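Local coordinates for protein tRNA dimethylallyltransferase (Staphylococcus epidermidis ATCC 12228, PDB 3D3Q) that probably transfers a dimethylallyl group from dimethylallyl diphosphate onto the adenine at position 37 of tRNAs that read codons beginning with uridine, at residues 21-26 and 301-306; 27-32 and 60-65. One frame throughout, in Å; residues are numbered along the deposited sequence.

Contact 1: residues 21-26 and 301-306; sequences TELSIE and QMMLDE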
loop_
_atom_site.group_PDB
_atom_site.type_symbol
_atom_site.label_atom_id
_atom_site.label_comp_id
_atom_site.label_asym_id
_atom_site.label_seq_id
_atom_site.Cartn_x
_atom_site.Cartn_y
_atom_site.Cartn_z
ATOM N N THR A 21 -6.196 3.961 7.441
ATOM C CA THR A 21 -7.271 3.315 8.183
ATOM C C THR A 21 -8.345 4.296 8.628
ATOM O O THR A 21 -9.542 4.032 8.476
ATOM C CB THR A 21 -6.730 2.592 9.415
ATOM O OG1 THR A 21 -5.732 1.652 9.001
ATOM C CG2 THR A 21 -7.853 1.853 10.135
ATOM N N GLU A 22 -7.924 5.424 9.181
ATOM C CA GLU A 22 -8.864 6.433 9.634
ATOM C C GLU A 22 -9.609 6.992 8.431
ATOM O O GLU A 22 -10.835 7.055 8.432
ATOM C CB GLU A 22 -8.120 7.552 10.365
ATOM C CG GLU A 22 -7.448 7.117 11.666
ATOM C CD GLU A 22 -6.160 6.305 11.469
ATOM O OE1 GLU A 22 -5.614 5.819 12.481
ATOM O OE2 GLU A 22 -5.688 6.154 10.324
ATOM N N LEU A 23 -8.864 7.383 7.398
ATOM C CA LEU A 23 -9.461 7.921 6.185
ATOM C C LEU A 23 -10.519 6.969 5.619
ATOM O O LEU A 23 -11.595 7.405 5.221
ATOM C CB LEU A 23 -8.376 8.185 5.133
ATOM C CG LEU A 23 -8.857 8.707 3.769
ATOM C CD1 LEU A 23 -9.485 10.065 3.929
ATOM C CD2 LEU A 23 -7.697 8.780 2.831
ATOM N N SER A 24 -10.215 5.672 5.589
ATOM C CA SER A 24 -11.169 4.681 5.075
ATOM C C SER A 24 -12.507 4.787 5.797
ATOM O O SER A 24 -13.552 4.850 5.169
ATOM C CB SER A 24 -10.639 3.254 5.239
ATOM O OG SER A 24 -9.556 3.014 4.366
ATOM N N ILE A 25 -12.470 4.811 7.118
ATOM C CA ILE A 25 -13.690 4.899 7.884
ATOM C C ILE A 25 -14.446 6.199 7.575
ATOM O O ILE A 25 -15.673 6.186 7.404
ATOM C CB ILE A 25 -13.377 4.770 9.392
ATOM C CG1 ILE A 25 -12.761 3.391 9.648
ATOM C CG2 ILE A 25 -14.623 4.960 10.221
ATOM C CD1 ILE A 25 -12.518 3.077 11.087
ATOM N N GLU A 26 -13.726 7.315 7.476
ATOM C CA GLU A 26 -14.360 8.606 7.172
ATOM C C GLU A 26 -15.080 8.568 5.821
ATOM O O GLU A 26 -16.164 9.132 5.674
ATOM C CB GLU A 26 -13.314 9.734 7.185
ATOM C CG GLU A 26 -12.773 10.049 8.588
ATOM C CD GLU A 26 -13.849 10.554 9.563
ATOM O OE1 GLU A 26 -14.285 11.730 9.435
ATOM O OE2 GLU A 26 -14.271 9.766 10.454
ATOM N N GLN A 301 -9.280 15.449 7.293
ATOM C CA GLN A 301 -10.431 16.101 6.686
ATOM C C GLN A 301 -10.140 16.603 5.282
ATOM O O GLN A 301 -10.994 16.548 4.402
ATOM C CB GLN A 301 -10.880 17.287 7.520
ATOM C CG GLN A 301 -12.135 17.960 6.996
ATOM C CD GLN A 301 -13.375 17.141 7.274
ATOM O OE1 GLN A 301 -13.457 15.983 6.885
ATOM N NE2 GLN A 301 -14.349 17.743 7.958
HETATM N N MSE A 302 -8.943 17.131 5.075
HETATM C CA MSE A 302 -8.587 17.625 3.758
HETATM C C MSE A 302 -8.519 16.495 2.746
HETATM O O MSE A 302 -8.883 16.674 1.591
HETATM C CB MSE A 302 -7.257 18.357 3.806
HETATM C CG MSE A 302 -7.358 19.726 4.418
HETATM SE SE MSE A 302 -5.621 20.380 4.887
HETATM C CE MSE A 302 -4.943 20.824 3.135
HETATM N N MSE A 303 -8.043 15.334 3.174
HETATM C CA MSE A 303 -7.958 14.197 2.285
HETATM C C MSE A 303 -9.368 13.748 1.926
HETATM O O MSE A 303 -9.656 13.496 0.765
HETATM C CB MSE A 303 -7.212 13.050 2.956
HETATM C CG MSE A 303 -5.786 13.376 3.352
HETATM SE SE MSE A 303 -4.785 11.773 3.899
HETATM C CE MSE A 303 -4.535 12.171 5.786
ATOM N N LEU A 304 -10.247 13.662 2.924
ATOM C CA LEU A 304 -11.623 13.243 2.694
ATOM C C LEU A 304 -12.302 14.137 1.674
ATOM O O LEU A 304 -13.279 13.737 1.055
ATOM C CB LEU A 304 -12.422 13.244 4.000
ATOM C CG LEU A 304 -13.901 12.840 3.948
ATOM C CD1 LEU A 304 -14.053 11.442 3.398
ATOM C CD2 LEU A 304 -14.483 12.912 5.341
ATOM N N ASP A 305 -11.793 15.347 1.491
ATOM C CA ASP A 305 -12.386 16.248 0.517
ATOM C C ASP A 305 -11.822 16.011 -0.853
ATOM O O ASP A 305 -12.515 16.188 -1.847
ATOM C CB ASP A 305 -12.172 17.700 0.913
ATOM C CG ASP A 305 -13.092 18.116 2.028
ATOM O OD1 ASP A 305 -14.314 17.829 1.913
ATOM O OD2 ASP A 305 -12.614 18.731 3.012
ATOM N N GLU A 306 -10.552 15.634 -0.906
ATOM C CA GLU A 306 -9.907 15.350 -2.176
ATOM C C GLU A 306 -10.630 14.171 -2.807
ATOM O O GLU A 306 -10.894 14.159 -4.010
ATOM C CB GLU A 306 -8.444 14.992 -1.951
ATOM C CG GLU A 306 -7.475 16.078 -2.372
ATOM C CD GLU A 306 -7.415 16.239 -3.869
ATOM O OE1 GLU A 306 -7.126 15.225 -4.553
ATOM O OE2 GLU A 306 -7.654 17.372 -4.353
#
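Leu23 and Glu26 on one helix meet Met303 and Leu304 on another in a helix-helix contact of the P-loop NTPase fold. Segment 21-26 belongs to helix 20-30, whose first residues, Lys20 and Thr21, complete the Walker A (P-loop) sequence and are predicted to bind ATP; segment 301-306 lies on helix 300-314, the last helix of the modelled chain. The short axes approach to 9.9 Å and cross at -54°, with Leu23 and Leu304 closest along the backbone, their CA atoms 6.7 Å apart.

The contact is van der Waals packing, of methyls on side-chain carbons and on backbone, and no hydrogen bond crosses between the two segments. Leu23 sends one methyl into the neighbouring helix: CD1 lies 3.9 Å from CB of Met303, a selenomethionine here, and 3.8 Å from the backbone N of Leu304. Its CA-CB bond does not aim at the partner; the side chain gets there because CG stands opposite the backbone N (chi1 178°), which carries the branched end across. Met303 offers the root of its chain to this methyl, while its side chain also packs on Leu293 of strand 291-294. Around the same leucine, Leu300 and Ile307 of helix 300-314 widen the apolar surface.

Leu304 makes the return contact one turn further along helix 20-30, where both of its methyls bear on Glu26. Glu26 thus contributes the aliphatic base of its side chain and its backbone carbonyl to the interface. The Leu304 end of the interface closes with CD2 3.9 Å from Glu26 CB and CD1 3.9 Å from Glu26 O.

Contact 2: residues 27-32 and 60-65; sequences VAKKFN and EGIPHY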
loop_
_atom_site.group_PDB
_atom_site.type_symbol
_atom_site.label_atom_id
_atom_site.label_comp_id
_atom_site.label_asym_id
_atom_site.label_seq_id
_atom_site.Cartn_x
_atom_site.Cartn_y
_atom_site.Cartn_z
ATOM N N VAL A 27 -14.466 7.901 4.843
ATOM C CA VAL A 27 -15.055 7.764 3.517
ATOM C C VAL A 27 -16.248 6.822 3.622
ATOM O O VAL A 27 -17.277 7.030 2.992
ATOM C CB VAL A 27 -14.051 7.171 2.531
ATOM C CG1 VAL A 27 -14.719 6.900 1.212
ATOM C CG2 VAL A 27 -12.898 8.116 2.363
ATOM N N ALA A 28 -16.095 5.788 4.439
ATOM C CA ALA A 28 -17.139 4.811 4.640
ATOM C C ALA A 28 -18.349 5.450 5.293
ATOM O O ALA A 28 -19.490 5.061 5.031
ATOM C CB ALA A 28 -16.629 3.679 5.494
ATOM N N LYS A 29 -18.112 6.436 6.149
ATOM C CA LYS A 29 -19.210 7.111 6.822
ATOM C C LYS A 29 -19.876 8.170 5.960
ATOM O O LYS A 29 -21.035 8.484 6.182
ATOM C CB LYS A 29 -18.736 7.762 8.122
ATOM C CG LYS A 29 -18.440 6.785 9.246
ATOM C CD LYS A 29 -18.452 7.495 10.605
ATOM C CE LYS A 29 -17.432 8.647 10.679
ATOM N NZ LYS A 29 -17.474 9.391 11.980
ATOM N N LYS A 30 -19.161 8.722 4.986
ATOM C CA LYS A 30 -19.758 9.746 4.146
ATOM C C LYS A 30 -20.447 9.138 2.924
ATOM O O LYS A 30 -21.268 9.795 2.293
ATOM C CB LYS A 30 -18.694 10.767 3.715
ATOM C CG LYS A 30 -19.233 12.052 3.094
ATOM C CD LYS A 30 -18.089 12.972 2.692
ATOM C CE LYS A 30 -18.582 14.350 2.266
ATOM N NZ LYS A 30 -17.438 15.294 2.046
ATOM N N PHE A 31 -20.126 7.884 2.599
ATOM C CA PHE A 31 -20.724 7.199 1.449
ATOM C C PHE A 31 -21.209 5.821 1.835
ATOM O O PHE A 31 -21.148 4.890 1.034
ATOM C CB PHE A 31 -19.706 7.080 0.327
ATOM C CG PHE A 31 -19.195 8.395 -0.143
ATOM C CD1 PHE A 31 -19.910 9.136 -1.075
ATOM C CD2 PHE A 31 -18.033 8.932 0.395
ATOM C CE1 PHE A 31 -19.471 10.406 -1.466
ATOM C CE2 PHE A 31 -17.582 10.198 0.016
ATOM C CZ PHE A 31 -18.302 10.940 -0.916
ATOM N N ASN A 32 -21.710 5.715 3.066
ATOM C CA ASN A 32 -22.208 4.462 3.654
ATOM C C ASN A 32 -21.659 3.231 2.942
ATOM O O ASN A 32 -22.377 2.503 2.249
ATOM C CB ASN A 32 -23.751 4.429 3.684
ATOM C CG ASN A 32 -24.360 4.205 2.309
ATOM O OD1 ASN A 32 -23.951 4.838 1.330
ATOM N ND2 ASN A 32 -25.352 3.318 2.228
ATOM N N GLU A 60 -15.889 2.505 14.416
ATOM C CA GLU A 60 -17.055 3.388 14.507
ATOM C C GLU A 60 -18.321 2.869 13.836
ATOM O O GLU A 60 -19.044 3.637 13.213
ATOM C CB GLU A 60 -16.714 4.768 13.939
ATOM C CG GLU A 60 -16.093 5.718 14.947
ATOM C CD GLU A 60 -15.334 6.853 14.282
ATOM O OE1 GLU A 60 -15.813 7.367 13.240
ATOM O OE2 GLU A 60 -14.263 7.242 14.807
ATOM N N GLY A 61 -18.597 1.577 13.962
ATOM C CA GLY A 61 -19.803 1.052 13.359
ATOM C C GLY A 61 -19.601 0.492 11.968
ATOM O O GLY A 61 -20.255 -0.477 11.586
ATOM N N ILE A 62 -18.707 1.089 11.193
ATOM C CA ILE A 62 -18.459 0.593 9.850
ATOM C C ILE A 62 -17.988 -0.858 9.905
ATOM O O ILE A 62 -17.001 -1.178 10.559
ATOM C CB ILE A 62 -17.372 1.406 9.152
ATOM C CG1 ILE A 62 -17.766 2.888 9.105
ATOM C CG2 ILE A 62 -17.112 0.810 7.775
ATOM C CD1 ILE A 62 -19.018 3.171 8.321
ATOM N N PRO A 63 -18.688 -1.758 9.214
ATOM C CA PRO A 63 -18.305 -3.174 9.207
ATOM C C PRO A 63 -17.013 -3.480 8.438
ATOM O O PRO A 63 -16.851 -3.044 7.300
ATOM C CB PRO A 63 -19.527 -3.853 8.581
ATOM C CG PRO A 63 -20.062 -2.801 7.662
ATOM C CD PRO A 63 -19.967 -1.558 8.512
ATOM N N HIS A 64 -16.100 -4.224 9.064
ATOM C CA HIS A 64 -14.834 -4.587 8.427
ATOM C C HIS A 64 -14.722 -6.106 8.148
ATOM O O HIS A 64 -15.172 -6.937 8.940
ATOM C CB HIS A 64 -13.636 -4.126 9.281
ATOM C CG HIS A 64 -13.474 -2.638 9.367
ATOM N ND1 HIS A 64 -12.254 -2.038 9.591
ATOM C CD2 HIS A 64 -14.374 -1.628 9.288
ATOM C CE1 HIS A 64 -12.406 -0.727 9.646
ATOM N NE2 HIS A 64 -13.684 -0.452 9.463
ATOM N N TYR A 65 -14.125 -6.456 7.006
ATOM C CA TYR A 65 -13.950 -7.850 6.624
ATOM C C TYR A 65 -12.479 -8.181 6.493
ATOM O O TYR A 65 -11.640 -7.277 6.420
ATOM C CB TYR A 65 -14.645 -8.146 5.296
ATOM C CG TYR A 65 -16.096 -7.748 5.285
ATOM C CD1 TYR A 65 -16.500 -6.552 4.705
ATOM C CD2 TYR A 65 -17.071 -8.560 5.879
ATOM C CE1 TYR A 65 -17.842 -6.170 4.711
ATOM C CE2 TYR A 65 -18.417 -8.187 5.897
ATOM C CZ TYR A 65 -18.796 -6.997 5.308
ATOM O OH TYR A 65 -20.122 -6.650 5.286
#
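The last turn of helix 20-30, the helix that begins within the P-loop, packs here against the loop leading into edge strand 64-65 of the parallel sheet. Ala28 and Lys29 face Glu60 and Ile62, and the nearest CA atoms are those of Ala28 and Ile62, 6.8 Å apart.

Ile62 supplies the apolar half. Its CG2 and CD1 methyls both rest on the methyl of Ala28 from the same side, each 3.7 Å from Ala28 CB, so the small residue is met by both branches of the isoleucine. With chi1 at -57°, CG1 lies opposite the carbonyl carbon and carries CD1 on to the stem of Lys29, where Ile62 CD1 comes 3.8 Å from Lys29 CG. Ile25 and Ile35 also touch Ile62, tying the loop to the body of helix 20-30 and to strand 33-37.

Beyond that hydrophobic patch Lys29 bends at chi3 (-58°) and delivers its ammonium group to Glu60. The salt bridge is a hydrogen bond from Lys29 NZ to Glu60 OE1 of 2.9 Å, meeting the oxygen on its syn side but 30° out of the carboxylate plane; the two side chains cross nearly at right angles. Glu26 lies near the same ammonium group as a long, weak second partner.

The lysine is therefore used twice: the CG of its stem packs on Ile62 and its ammonium group pairs with Glu60. Since both ends of the ion pair belong to exposed residues, solvent would be expected to screen the attraction, leaving the Ala28-Ile62 packing as the more sheltered component.

Overall arrangement
Helix 20-30 serves both contacts: contact 1 joins its first half to helix 300-314, and contact 2 joins its last turn to the loop before strand 64-65. The two therefore tie this helix to elements next to opposite edges of the sheet, since strands 291-294 and 64-65 are its outermost members. Contact 1 is buried and made by van der Waals packing of methyls on side chains and backbone; contact 2 adds an exposed salt bridge to apolar packing. Their centres are 11 Å apart and they adjoin through Leu304 with Val27 and Ile25 with Ile62. The carboxylates of Glu26 and Glu60 also come close, a like-charge proximity that Lys29 would probably ease.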